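Local coordinates for probable quinone reductase Qor (NADPH:quinone reductase) (Zeta-crystallin homolog protein) (Mycobacterium tuberculosis, PDB 4RVU), which binds NADPH and probably uses it to reduce quinones, as a zeta-crystallin-like member of the medium-chain dehydrogenase/reductase family, at residues 82-87 / 111-116; 202-207 / 229-234; 274-279 / 284-289. All coordinates share one frame; numbering follows the deposited sequence.

How the contacts relate
Following the chain from the N terminus, the three contacts come in series, none nested in or crossing another. Contact 1 closes first, within the GroES-like part: it brings the loop between strands 67-74 and 90-93 beside strand 111-113. Contact 2 follows in the Rossmann-type part, where helix 201-212 meets helix 229-234 after an excursion through strand 217-222. Contact 3 is the most local, tying the loop after strand 267-269 to the helix 280-295 that follows it. Contacts 1 and 2 lie on opposite sides of the chain's centre, about 44 Å apart between centres, whereas contacts 1 and 3 touch: Ala112 packs on Ala287.

Contact 1. Residues 82-87 / 111-116; sequences DTAISV and TAKVPD
Ile85 of the loop 82-87 packs against the stem of Lys113, on strand 111-113, in the GroES-like fold of this dehydrogenase family. The tight part is one methyl against one chain: Ile85 CD1 sits 3.4 Å from Lys113 CG and 3.5 Å from its CE, both closer than usual van der Waals contact. Lys113 has CG anti to its carbonyl carbon (chi1 -71°) and is extended from there on, which lays its methylenes alongside the isoleucine; the two side chains slide past each other in opposite directions. Ile85 also touches Val91, Val71 and Leu34, so it joins the loop to three strands, while Ala112 and Val114 hold strand 111-113 to strand 90-93 through backbone bonds.

The outer part is loose. Lys113 is exposed, and its ammonium reaches Ala84 of the loop, where NZ gives a weak hydrogen bond of 3.3 Å to Ala84 O. Asp89 is a further partner through a long, weak ion pair, so the amine is probably held only softly. The loop has a firmer internal brace in an ST turn: the hydroxyl of Thr83 accepts from the backbone two residues on, with Ile85 N 3.0 Å from Thr83 OG1 and an N-H...O angle of 161°.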
ATOM      1  N   ASP A  82       7.128  -9.561 -35.520  1.00 25.12           N
ATOM      2  CA  ASP A  82       6.795  -9.654 -34.100  1.00 25.65           C
ATOM      3  C   ASP A  82       5.412  -9.113 -33.756  1.00 26.10           C
ATOM      4  O   ASP A  82       5.049  -9.039 -32.581  1.00 26.13           O
ATOM      5  CB  ASP A  82       7.835  -8.908 -33.252  1.00 25.42           C
ATOM      6  CG  ASP A  82       9.202  -9.556 -33.286  1.00 26.81           C
ATOM      7  OD1 ASP A  82       9.290 -10.753 -33.623  1.00 26.47           O
ATOM      8  OD2 ASP A  82      10.184  -8.855 -32.959  1.00 27.22           O
ATOM      9  N   THR A  83       4.649  -8.717 -34.766  1.00 24.97           N
ATOM     10  CA  THR A  83       3.308  -8.197 -34.513  1.00 25.34           C
ATOM     11  C   THR A  83       2.331  -8.614 -35.600  1.00 26.01           C
ATOM     12  O   THR A  83       2.710  -8.778 -36.760  1.00 26.10           O
ATOM     13  CB  THR A  83       3.301  -6.657 -34.368  1.00 25.06           C
ATOM     14  OG1 THR A  83       1.952  -6.191 -34.210  1.00 25.08           O
ATOM     15  CG2 THR A  83       3.910  -5.994 -35.598  1.00 24.51           C
ATOM     16  N   ALA A  84       1.070  -8.782 -35.213  1.00 25.38           N
ATOM     17  CA  ALA A  84       0.010  -9.091 -36.165  1.00 26.58           C
ATOM     18  C   ALA A  84      -0.592  -7.823 -36.761  1.00 26.14           C
ATOM     19  O   ALA A  84      -1.418  -7.898 -37.669  1.00 27.25           O
ATOM     20  CB  ALA A  84      -1.068  -9.932 -35.505  1.00 27.55           C
ATOM     21  N   ILE A  85      -0.183  -6.664 -36.249  1.00 23.87           N
ATOM     22  CA  ILE A  85      -0.611  -5.376 -36.801  1.00 24.41           C
ATOM     23  C   ILE A  85      -0.008  -5.159 -38.187  1.00 25.02           C
ATOM     24  O   ILE A  85       1.185  -5.386 -38.380  1.00 24.78           O
ATOM     25  CB  ILE A  85      -0.151  -4.179 -35.926  1.00 24.53           C
ATOM     26  CG1 ILE A  85      -0.529  -4.345 -34.449  1.00 26.18           C
ATOM     27  CG2 ILE A  85      -0.681  -2.875 -36.485  1.00 24.21           C
ATOM     28  CD1 ILE A  85      -1.873  -4.882 -34.196  1.00 26.05           C
ATOM     29  N   SER A  86      -0.814  -4.678 -39.133  1.00 24.73           N
ATOM     30  CA  SER A  86      -0.358  -4.471 -40.508  1.00 25.39           C
ATOM     31  C   SER A  86      -0.674  -3.063 -40.994  1.00 26.21           C
ATOM     32  O   SER A  86      -1.571  -2.407 -40.456  1.00 25.43           O
ATOM     33  CB  SER A  86      -1.013  -5.500 -41.434  1.00 25.74           C
ATOM     34  OG  SER A  86      -0.613  -6.815 -41.095  1.00 28.44           O
ATOM     35  N   VAL A  87       0.067  -2.596 -42.003  1.00 22.55           N
ATOM     36  CA  VAL A  87      -0.238  -1.313 -42.635  1.00 22.80           C
ATOM     37  C   VAL A  87      -1.712  -1.270 -43.020  1.00 22.53           C
ATOM     38  O   VAL A  87      -2.252  -2.249 -43.543  1.00 22.89           O
ATOM     39  CB  VAL A  87       0.637  -1.059 -43.887  1.00 23.79           C
ATOM     40  CG1 VAL A  87       0.083   0.085 -44.704  1.00 23.77           C
ATOM     41  CG2 VAL A  87       2.076  -0.764 -43.479  1.00 23.39           C
ATOM     42  N   THR A 111       0.324  -1.299 -28.641  1.00 16.54           N
ATOM     43  CA  THR A 111      -0.681  -0.757 -29.549  1.00 16.61           C
ATOM     44  C   THR A 111      -1.747  -1.825 -29.759  1.00 16.63           C
ATOM     45  O   THR A 111      -1.423  -2.997 -29.971  1.00 16.65           O
ATOM     46  CB  THR A 111      -0.055  -0.389 -30.906  1.00 16.69           C
ATOM     47  OG1 THR A 111       0.943   0.623 -30.713  1.00 16.67           O
ATOM     48  CG2 THR A 111      -1.115   0.142 -31.861  1.00 16.76           C
ATOM     49  N   ALA A 112      -3.015  -1.426 -29.720  1.00 16.64           N
ATOM     50  CA  ALA A 112      -4.113  -2.369 -29.932  1.00 16.67           C
ATOM     51  C   ALA A 112      -4.865  -2.042 -31.207  1.00 16.76           C
ATOM     52  O   ALA A 112      -5.031  -0.865 -31.556  1.00 16.78           O
ATOM     53  CB  ALA A 112      -5.075  -2.337 -28.748  1.00 16.60           C
ATOM     54  N   LYS A 113      -5.336  -3.080 -31.896  1.00 19.21           N
ATOM     55  CA  LYS A 113      -6.260  -2.883 -33.010  1.00 19.40           C
ATOM     56  C   LYS A 113      -7.589  -2.402 -32.475  1.00 19.46           C
ATOM     57  O   LYS A 113      -8.071  -2.910 -31.467  1.00 20.41           O
ATOM     58  CB  LYS A 113      -6.475  -4.193 -33.779  1.00 20.39           C
ATOM     59  CG  LYS A 113      -5.274  -4.647 -34.608  1.00 21.24           C
ATOM     60  CD  LYS A 113      -5.532  -6.017 -35.243  1.00 24.14           C
ATOM     61  CE  LYS A 113      -4.337  -6.493 -36.065  1.00 24.23           C
ATOM     62  NZ  LYS A 113      -4.599  -7.789 -36.763  1.00 24.66           N
ATOM     63  N   VAL A 114      -8.186  -1.423 -33.151  1.00 16.92           N
ATOM     64  CA  VAL A 114      -9.490  -0.910 -32.764  1.00 17.22           C
ATOM     65  C   VAL A 114     -10.562  -1.780 -33.423  1.00 17.97           C
ATOM     66  O   VAL A 114     -10.452  -2.102 -34.602  1.00 17.17           O
ATOM     67  CB  VAL A 114      -9.647   0.558 -33.206  1.00 17.49           C
ATOM     68  CG1 VAL A 114     -10.997   1.119 -32.778  1.00 17.20           C
ATOM     69  CG2 VAL A 114      -8.505   1.400 -32.618  1.00 17.45           C
ATOM     70  N   PRO A 115     -11.573  -2.202 -32.649  1.00 16.92           N
ATOM     71  CA  PRO A 115     -12.677  -3.007 -33.186  1.00 16.97           C
ATOM     72  C   PRO A 115     -13.417  -2.218 -34.269  1.00 17.05           C
ATOM     73  O   PRO A 115     -13.442  -0.982 -34.221  1.00 17.04           O
ATOM     74  CB  PRO A 115     -13.576  -3.223 -31.963  1.00 17.19           C
ATOM     75  CG  PRO A 115     -12.647  -3.110 -30.790  1.00 16.83           C
ATOM     76  CD  PRO A 115     -11.685  -2.020 -31.189  1.00 16.82           C
ATOM     77  N   ASP A 116     -14.006  -2.909 -35.236  1.00 21.71           N
ATOM     78  CA  ASP A 116     -14.620  -2.213 -36.360  1.00 20.91           C
ATOM     79  C   ASP A 116     -15.837  -1.366 -35.979  1.00 21.59           C
ATOM     80  O   ASP A 116     -16.220  -0.464 -36.726  1.00 22.24           O
ATOM     81  CB  ASP A 116     -14.990  -3.204 -37.465  1.00 22.10           C
ATOM     82  CG  ASP A 116     -13.777  -3.754 -38.193  1.00 23.84           C
ATOM     83  OD1 ASP A 116     -12.723  -3.077 -38.213  1.00 23.46           O
ATOM     84  OD2 ASP A 116     -13.892  -4.863 -38.757  1.00 24.57           O
TER

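Contact 2. Residues 202-207 / 229-234; sequences WQFAGR and FDASLA
Phe204 holds CG anti to the backbone N (chi1 -179°), which sends its ring to Ala231 of helix 229-234; Trp202, on the same helix 201-212, has CG anti to its carbonyl carbon (chi1 -53°), and although its CB points away from the other helix, the indole swings back to Ala234. Between the two aromatics Ala205 presents its methyl to Ala234.

Phe204 CD2 lies 3.6 Å from Ala231 CB, the methyl approaching the ring obliquely. On the other flank the six-membered part of the indole does the touching, with Trp202 CZ3 3.7 Å from Ala234 CB. That same methyl meets the methyl of Ala205, CB to CB at 3.7 Å, so Ala234 is gripped from two sides. The axes of the two short segments approach to 8.3 Å and cross at -42°, consistent with the small alanines at the meeting point.

Both helices belong to the Rossmann-type nucleotide-binding part, and helix 229-234 rests its Leu233 and Phe229 on strand 240-244. Pro198 covers Phe204 and Ala231 together, and the side chain of Tyr197, which binds NADPH, is about 6 Å from that of Phe204.

Polarity enters at Ala234 O, which lies 3.3 Å from Ala205 CB and accepts a hydrogen bond from Arg209. Across the two segments the chemistry is otherwise apolar, so the helices are joined by the fit of methyls and rings, with that arginine supplying a polar tie one turn further along.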
ATOM      1  N   TRP A 202     -12.187  15.479   8.244  1.00 33.49           N
ATOM      2  CA  TRP A 202     -13.063  14.769   9.167  1.00 34.37           C
ATOM      3  C   TRP A 202     -14.534  14.966   8.837  1.00 31.93           C
ATOM      4  O   TRP A 202     -15.323  14.027   8.923  1.00 32.57           O
ATOM      5  CB  TRP A 202     -12.739  15.183  10.603  1.00 34.63           C
ATOM      6  CG  TRP A 202     -11.291  15.008  10.839  1.00 36.08           C
ATOM      7  CD1 TRP A 202     -10.352  15.989  11.015  1.00 36.74           C
ATOM      8  CD2 TRP A 202     -10.581  13.764  10.841  1.00 38.01           C
ATOM      9  NE1 TRP A 202      -9.104  15.421  11.165  1.00 37.78           N
ATOM     10  CE2 TRP A 202      -9.220  14.057  11.057  1.00 38.67           C
ATOM     11  CE3 TRP A 202     -10.975  12.425  10.702  1.00 36.64           C
ATOM     12  CZ2 TRP A 202      -8.248  13.055  11.136  1.00 38.60           C
ATOM     13  CZ3 TRP A 202     -10.012  11.439  10.778  1.00 37.11           C
ATOM     14  CH2 TRP A 202      -8.665  11.756  10.995  1.00 37.54           C
ATOM     15  N   GLN A 203     -14.889  16.190   8.459  1.00 42.12           N
ATOM     16  CA  GLN A 203     -16.239  16.510   8.001  1.00 43.07           C
ATOM     17  C   GLN A 203     -16.645  15.612   6.833  1.00 42.01           C
ATOM     18  O   GLN A 203     -17.680  14.937   6.868  1.00 42.28           O
ATOM     19  CB  GLN A 203     -16.301  17.972   7.554  1.00 44.68           C
ATOM     20  CG  GLN A 203     -16.369  18.974   8.691  1.00 46.61           C
ATOM     21  CD  GLN A 203     -17.731  18.992   9.355  1.00 49.18           C
ATOM     22  OE1 GLN A 203     -18.760  19.109   8.683  1.00 49.59           O
ATOM     23  NE2 GLN A 203     -17.748  18.862  10.680  1.00 48.91           N
ATOM     24  N   PHE A 204     -15.810  15.613   5.802  1.00 26.70           N
ATOM     25  CA  PHE A 204     -16.041  14.798   4.614  1.00 24.61           C
ATOM     26  C   PHE A 204     -16.060  13.310   4.954  1.00 24.16           C
ATOM     27  O   PHE A 204     -16.939  12.583   4.514  1.00 23.52           O
ATOM     28  CB  PHE A 204     -14.971  15.100   3.571  1.00 24.55           C
ATOM     29  CG  PHE A 204     -15.126  14.318   2.297  1.00 24.29           C
ATOM     30  CD1 PHE A 204     -15.941  14.788   1.274  1.00 26.29           C
ATOM     31  CD2 PHE A 204     -14.442  13.121   2.114  1.00 25.04           C
ATOM     32  CE1 PHE A 204     -16.079  14.076   0.090  1.00 24.97           C
ATOM     33  CE2 PHE A 204     -14.576  12.401   0.929  1.00 24.06           C
ATOM     34  CZ  PHE A 204     -15.403  12.879  -0.080  1.00 24.15           C
ATOM     35  N   ALA A 205     -15.090  12.854   5.747  1.00 22.94           N
ATOM     36  CA  ALA A 205     -15.061  11.451   6.149  1.00 21.35           C
ATOM     37  C   ALA A 205     -16.347  11.041   6.870  1.00 21.61           C
ATOM     38  O   ALA A 205     -16.844   9.932   6.685  1.00 21.75           O
ATOM     39  CB  ALA A 205     -13.831  11.147   7.003  1.00 21.07           C
ATOM     40  N   GLY A 206     -16.884  11.932   7.693  1.00 27.23           N
ATOM     41  CA  GLY A 206     -18.173  11.687   8.318  1.00 27.82           C
ATOM     42  C   GLY A 206     -19.293  11.435   7.308  1.00 27.85           C
ATOM     43  O   GLY A 206     -20.110  10.530   7.503  1.00 28.59           O
ATOM     44  N   ARG A 207     -19.328  12.216   6.231  1.00 34.99           N
ATOM     45  CA  ARG A 207     -20.330  12.014   5.174  1.00 34.28           C
ATOM     46  C   ARG A 207     -20.208  10.595   4.620  1.00 33.93           C
ATOM     47  O   ARG A 207     -21.185   9.844   4.550  1.00 33.47           O
ATOM     48  CB  ARG A 207     -20.129  13.011   4.032  1.00 35.80           C
ATOM     49  CG  ARG A 207     -19.667  14.387   4.463  1.00 36.73           C
ATOM     50  CD  ARG A 207     -20.777  15.163   5.148  1.00 36.71           C
ATOM     51  NE  ARG A 207     -21.481  16.034   4.213  1.00 39.81           N
ATOM     52  CZ  ARG A 207     -22.536  15.659   3.496  1.00 39.46           C
ATOM     53  NH1 ARG A 207     -23.011  14.423   3.612  1.00 38.80           N
ATOM     54  NH2 ARG A 207     -23.119  16.515   2.662  1.00 39.97           N
ATOM     55  N   PHE A 229      -6.463  14.344  -0.508  1.00 19.15           N
ATOM     56  CA  PHE A 229      -5.743  13.227   0.117  1.00 19.66           C
ATOM     57  C   PHE A 229      -6.129  12.985   1.582  1.00 19.93           C
ATOM     58  O   PHE A 229      -6.445  11.850   1.967  1.00 19.71           O
ATOM     59  CB  PHE A 229      -4.223  13.380  -0.000  1.00 19.31           C
ATOM     60  CG  PHE A 229      -3.472  12.185   0.510  1.00 19.73           C
ATOM     61  CD1 PHE A 229      -3.080  12.116   1.841  1.00 20.17           C
ATOM     62  CD2 PHE A 229      -3.198  11.111  -0.326  1.00 19.90           C
ATOM     63  CE1 PHE A 229      -2.407  11.014   2.328  1.00 20.06           C
ATOM     64  CE2 PHE A 229      -2.519   9.993   0.157  1.00 20.27           C
ATOM     65  CZ  PHE A 229      -2.124   9.952   1.494  1.00 19.95           C
ATOM     66  N   ASP A 230      -6.085  14.033   2.406  1.00 24.03           N
ATOM     67  CA  ASP A 230      -6.405  13.866   3.820  1.00 24.11           C
ATOM     68  C   ASP A 230      -7.801  13.281   4.014  1.00 23.54           C
ATOM     69  O   ASP A 230      -8.004  12.406   4.856  1.00 22.72           O
ATOM     70  CB  ASP A 230      -6.265  15.194   4.573  1.00 25.14           C
ATOM     71  CG  ASP A 230      -4.841  15.710   4.576  1.00 25.42           C
ATOM     72  OD1 ASP A 230      -3.944  14.980   4.107  1.00 24.44           O
ATOM     73  OD2 ASP A 230      -4.614  16.847   5.053  1.00 27.09           O
ATOM     74  N   ALA A 231      -8.757  13.762   3.219  1.00 17.40           N
ATOM     75  CA  ALA A 231     -10.117  13.254   3.263  1.00 17.51           C
ATOM     76  C   ALA A 231     -10.211  11.804   2.785  1.00 17.47           C
ATOM     77  O   ALA A 231     -10.937  10.999   3.372  1.00 17.37           O
ATOM     78  CB  ALA A 231     -11.040  14.148   2.454  1.00 17.93           C
ATOM     79  N   SER A 232      -9.494  11.479   1.709  1.00 18.11           N
ATOM     80  CA  SER A 232      -9.449  10.105   1.214  1.00 18.24           C
ATOM     81  C   SER A 232      -8.944   9.164   2.298  1.00 17.54           C
ATOM     82  O   SER A 232      -9.549   8.122   2.571  1.00 17.73           O
ATOM     83  CB  SER A 232      -8.520  10.002   0.006  1.00 18.36           C
ATOM     84  OG  SER A 232      -9.031  10.733  -1.095  1.00 18.99           O
ATOM     85  N   LEU A 233      -7.826   9.535   2.902  1.00 18.06           N
ATOM     86  CA  LEU A 233      -7.223   8.702   3.945  1.00 17.05           C
ATOM     87  C   LEU A 233      -8.190   8.498   5.122  1.00 17.64           C
ATOM     88  O   LEU A 233      -8.319   7.391   5.656  1.00 17.37           O
ATOM     89  CB  LEU A 233      -5.898   9.313   4.413  1.00 17.26           C
ATOM     90  CG  LEU A 233      -5.155   8.538   5.510  1.00 18.25           C
ATOM     91  CD1 LEU A 233      -4.806   7.159   4.999  1.00 18.30           C
ATOM     92  CD2 LEU A 233      -3.901   9.261   5.957  1.00 17.44           C
ATOM     93  N   ALA A 234      -8.894   9.562   5.502  1.00 20.28           N
ATOM     94  CA  ALA A 234      -9.842   9.509   6.624  1.00 20.37           C
ATOM     95  C   ALA A 234     -11.135   8.743   6.329  1.00 21.19           C
ATOM     96  O   ALA A 234     -11.909   8.455   7.250  1.00 20.73           O
ATOM     97  CB  ALA A 234     -10.166  10.921   7.105  1.00 20.88           C
TER

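Contact 3. Residues 274-279 / 284-289; sequences FHFTRT and SWRAAE
A 3-10 segment that began earlier continues through Phe274 and His275, and the chain goes on as a loop to Thr279, the N-cap of helix 280-295, so the loop 274-279 and the helical turn 284-289 face each other across the first turn of that helix. Within the helix Ala288 N to Ser284 O and Glu289 N to Trp285 O are regular bonds of 3.0 Å. The carbonyl of Phe276 is the point of attachment: Arg286 NE donates to Phe276 O over 2.8 Å, with an N-H...O angle of 151°. NE sits in the carbonyl plane on a lone pair of Phe276 O, and that oxygen lies 15° out of the guanidinium plane.

Beyond strand 267-269, the last strand of the Rossmann-type parallel sheet, the chain leads into helix 280-295, which lies against helix 120-140 and touches Ala112 of the GroES-like part.

Arg286 reaches the carbonyl with a chain extended from CG to NE. The terminal nitrogen NH1 then lies beside the aromatic ring, Arg286 NH1 being 3.6 Å from Phe276 CD1 at the ring's edge, with the two planes 72° apart; this is an edge contact, not a cation-pi stack over the face. Trp285 CZ3 lies 3.4 Å above one face of the Arg286 guanidinium, offset toward its rim. Bonds at all three nitrogens hold the group's rotation, NH1 pairing with Glu282 and NH2 binding His134 and Ser139, and the Glu282 salt bridge probably offsets much of its buried charge. The ring of Phe276 stacks with the NADPH-binding Tyr135, its side chain comes within about 6 Å of the bound NADPH, and Arg239 of the second subunit packs on both Phe276 and Arg286.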
ATOM      1  N   PHE A 274       2.703   2.623 -16.478  1.00 19.43           N
ATOM      2  CA  PHE A 274       3.925   1.945 -16.905  1.00 20.25           C
ATOM      3  C   PHE A 274       4.097   0.558 -16.263  1.00 19.68           C
ATOM      4  O   PHE A 274       4.487  -0.403 -16.937  1.00 19.61           O
ATOM      5  CB  PHE A 274       5.137   2.835 -16.616  1.00 20.45           C
ATOM      6  CG  PHE A 274       6.447   2.200 -16.976  1.00 21.47           C
ATOM      7  CD1 PHE A 274       6.885   2.184 -18.291  1.00 23.22           C
ATOM      8  CD2 PHE A 274       7.244   1.615 -15.998  1.00 22.77           C
ATOM      9  CE1 PHE A 274       8.098   1.595 -18.630  1.00 23.12           C
ATOM     10  CE2 PHE A 274       8.457   1.026 -16.330  1.00 23.49           C
ATOM     11  CZ  PHE A 274       8.884   1.019 -17.650  1.00 24.25           C
ATOM     12  N   HIS A 275       3.775   0.438 -14.977  1.00 17.43           N
ATOM     13  CA  HIS A 275       3.994  -0.823 -14.265  1.00 17.76           C
ATOM     14  C   HIS A 275       2.844  -1.810 -14.434  1.00 17.90           C
ATOM     15  O   HIS A 275       2.864  -2.890 -13.851  1.00 17.08           O
ATOM     16  CB  HIS A 275       4.264  -0.581 -12.770  1.00 17.93           C
ATOM     17  CG  HIS A 275       5.463   0.273 -12.501  1.00 16.92           C
ATOM     18  ND1 HIS A 275       5.374   1.510 -11.899  1.00 17.17           N
ATOM     19  CD2 HIS A 275       6.779   0.074 -12.757  1.00 19.22           C
ATOM     20  CE1 HIS A 275       6.581   2.034 -11.791  1.00 17.93           C
ATOM     21  NE2 HIS A 275       7.453   1.181 -12.305  1.00 18.63           N
ATOM     22  N   PHE A 276       1.842  -1.450 -15.237  1.00 15.70           N
ATOM     23  CA  PHE A 276       0.740  -2.364 -15.510  1.00 15.72           C
ATOM     24  C   PHE A 276       0.596  -2.646 -17.005  1.00 15.81           C
ATOM     25  O   PHE A 276      -0.371  -3.262 -17.435  1.00 15.84           O
ATOM     26  CB  PHE A 276      -0.574  -1.839 -14.909  1.00 15.70           C
ATOM     27  CG  PHE A 276      -0.489  -1.590 -13.432  1.00 15.84           C
ATOM     28  CD1 PHE A 276      -0.945  -2.546 -12.530  1.00 16.00           C
ATOM     29  CD2 PHE A 276       0.094  -0.423 -12.940  1.00 15.59           C
ATOM     30  CE1 PHE A 276      -0.842  -2.330 -11.151  1.00 15.49           C
ATOM     31  CE2 PHE A 276       0.212  -0.205 -11.571  1.00 15.51           C
ATOM     32  CZ  PHE A 276      -0.272  -1.159 -10.674  1.00 16.02           C
ATOM     33  N   THR A 277       1.591  -2.216 -17.774  1.00 15.85           N
ATOM     34  CA  THR A 277       1.710  -2.550 -19.199  1.00 15.93           C
ATOM     35  C   THR A 277       3.141  -2.997 -19.478  1.00 15.95           C
ATOM     36  O   THR A 277       3.808  -2.500 -20.406  1.00 16.26           O
ATOM     37  CB  THR A 277       1.344  -1.346 -20.090  1.00 15.99           C
ATOM     38  OG1 THR A 277       2.070  -0.194 -19.647  1.00 16.02           O
ATOM     39  CG2 THR A 277      -0.136  -1.037 -20.008  1.00 16.31           C
ATOM     40  N   ARG A 278       3.615  -3.950 -18.674  1.00 21.82           N
ATOM     41  CA  ARG A 278       5.025  -4.333 -18.677  1.00 22.48           C
ATOM     42  C   ARG A 278       5.420  -5.254 -19.824  1.00 22.95           C
ATOM     43  O   ARG A 278       6.601  -5.394 -20.124  1.00 22.89           O
ATOM     44  CB  ARG A 278       5.413  -4.978 -17.344  1.00 22.43           C
ATOM     45  CG  ARG A 278       5.183  -4.061 -16.152  1.00 22.59           C
ATOM     46  CD  ARG A 278       5.118  -4.831 -14.813  1.00 23.96           C
ATOM     47  NE  ARG A 278       6.305  -5.628 -14.493  1.00 27.00           N
ATOM     48  CZ  ARG A 278       7.548  -5.157 -14.403  1.00 28.01           C
ATOM     49  NH1 ARG A 278       7.808  -3.874 -14.648  1.00 29.52           N
ATOM     50  NH2 ARG A 278       8.548  -5.977 -14.085  1.00 24.42           N
ATOM     51  N   THR A 279       4.438  -5.903 -20.441  1.00 19.35           N
ATOM     52  CA  THR A 279       4.687  -6.770 -21.586  1.00 19.12           C
ATOM     53  C   THR A 279       3.565  -6.558 -22.588  1.00 18.84           C
ATOM     54  O   THR A 279       2.511  -6.015 -22.238  1.00 18.42           O
ATOM     55  CB  THR A 279       4.712  -8.258 -21.192  1.00 20.41           C
ATOM     56  OG1 THR A 279       3.452  -8.630 -20.623  1.00 20.00           O
ATOM     57  CG2 THR A 279       5.831  -8.550 -20.184  1.00 18.52           C
ATOM     58  N   SER A 284      -2.125  -6.403 -23.867  1.00 19.32           N
ATOM     59  CA  SER A 284      -3.182  -6.956 -24.708  1.00 19.78           C
ATOM     60  C   SER A 284      -4.345  -7.473 -23.885  1.00 19.37           C
ATOM     61  O   SER A 284      -5.492  -7.388 -24.307  1.00 19.54           O
ATOM     62  CB  SER A 284      -2.644  -8.060 -25.618  1.00 20.18           C
ATOM     63  OG  SER A 284      -1.871  -7.515 -26.671  1.00 20.12           O
ATOM     64  N   TRP A 285      -4.039  -8.020 -22.715  1.00 20.89           N
ATOM     65  CA  TRP A 285      -5.060  -8.522 -21.810  1.00 20.48           C
ATOM     66  C   TRP A 285      -5.962  -7.399 -21.321  1.00 20.76           C
ATOM     67  O   TRP A 285      -7.189  -7.501 -21.404  1.00 20.39           O
ATOM     68  CB  TRP A 285      -4.402  -9.255 -20.633  1.00 20.88           C
ATOM     69  CG  TRP A 285      -5.318  -9.470 -19.468  1.00 22.00           C
ATOM     70  CD1 TRP A 285      -6.508 -10.142 -19.473  1.00 22.66           C
ATOM     71  CD2 TRP A 285      -5.114  -9.022 -18.118  1.00 21.75           C
ATOM     72  NE1 TRP A 285      -7.058 -10.129 -18.216  1.00 21.61           N
ATOM     73  CE2 TRP A 285      -6.222  -9.455 -17.366  1.00 22.04           C
ATOM     74  CE3 TRP A 285      -4.102  -8.301 -17.480  1.00 21.60           C
ATOM     75  CZ2 TRP A 285      -6.346  -9.182 -15.994  1.00 21.63           C
ATOM     76  CZ3 TRP A 285      -4.225  -8.033 -16.124  1.00 21.39           C
ATOM     77  CH2 TRP A 285      -5.340  -8.471 -15.397  1.00 22.02           C
ATOM     78  N   ARG A 286      -5.357  -6.321 -20.821  1.00 16.28           N
ATOM     79  CA  ARG A 286      -6.128  -5.170 -20.356  1.00 16.08           C
ATOM     80  C   ARG A 286      -6.918  -4.491 -21.480  1.00 16.41           C
ATOM     81  O   ARG A 286      -8.075  -4.099 -21.293  1.00 16.33           O
ATOM     82  CB  ARG A 286      -5.212  -4.151 -19.667  1.00 16.03           C
ATOM     83  CG  ARG A 286      -4.400  -4.736 -18.502  1.00 15.97           C
ATOM     84  CD  ARG A 286      -3.864  -3.643 -17.582  1.00 15.89           C
ATOM     85  NE  ARG A 286      -2.917  -4.188 -16.606  1.00 15.82           N
ATOM     86  CZ  ARG A 286      -3.251  -4.695 -15.424  1.00 16.16           C
ATOM     87  NH1 ARG A 286      -2.306  -5.166 -14.614  1.00 15.70           N
ATOM     88  NH2 ARG A 286      -4.519  -4.732 -15.044  1.00 15.75           N
ATOM     89  N   ALA A 287      -6.290  -4.336 -22.640  1.00 16.90           N
ATOM     90  CA  ALA A 287      -6.956  -3.695 -23.776  1.00 16.51           C
ATOM     91  C   ALA A 287      -8.171  -4.515 -24.213  1.00 17.36           C
ATOM     92  O   ALA A 287      -9.237  -3.967 -24.495  1.00 17.56           O
ATOM     93  CB  ALA A 287      -5.984  -3.511 -24.925  1.00 16.48           C
ATOM     94  N   ALA A 288      -8.010  -5.830 -24.257  1.00 19.40           N
ATOM     95  CA  ALA A 288      -9.119  -6.721 -24.609  1.00 19.26           C
ATOM     96  C   ALA A 288     -10.271  -6.661 -23.602  1.00 19.47           C
ATOM     97  O   ALA A 288     -11.440  -6.603 -24.003  1.00 19.39           O
ATOM     98  CB  ALA A 288      -8.622  -8.154 -24.783  1.00 20.88           C
ATOM     99  N   GLU A 289      -9.964  -6.679 -22.303  1.00 21.85           N
ATOM    100  CA  GLU A 289     -11.020  -6.547 -21.297  1.00 21.80           C
ATOM    101  C   GLU A 289     -11.709  -5.183 -21.406  1.00 22.22           C
ATOM    102  O   GLU A 289     -12.922  -5.079 -21.213  1.00 21.53           O
ATOM    103  CB  GLU A 289     -10.496  -6.804 -19.870  1.00 21.64           C
ATOM    104  CG  GLU A 289      -9.876  -8.192 -19.666  1.00 22.65           C
ATOM    105  CD  GLU A 289     -10.044  -8.741 -18.240  1.00 23.99           C
ATOM    106  OE1 GLU A 289     -10.193  -7.946 -17.281  1.00 23.21           O
ATOM    107  OE2 GLU A 289     -10.020  -9.984 -18.078  1.00 25.57           O
TER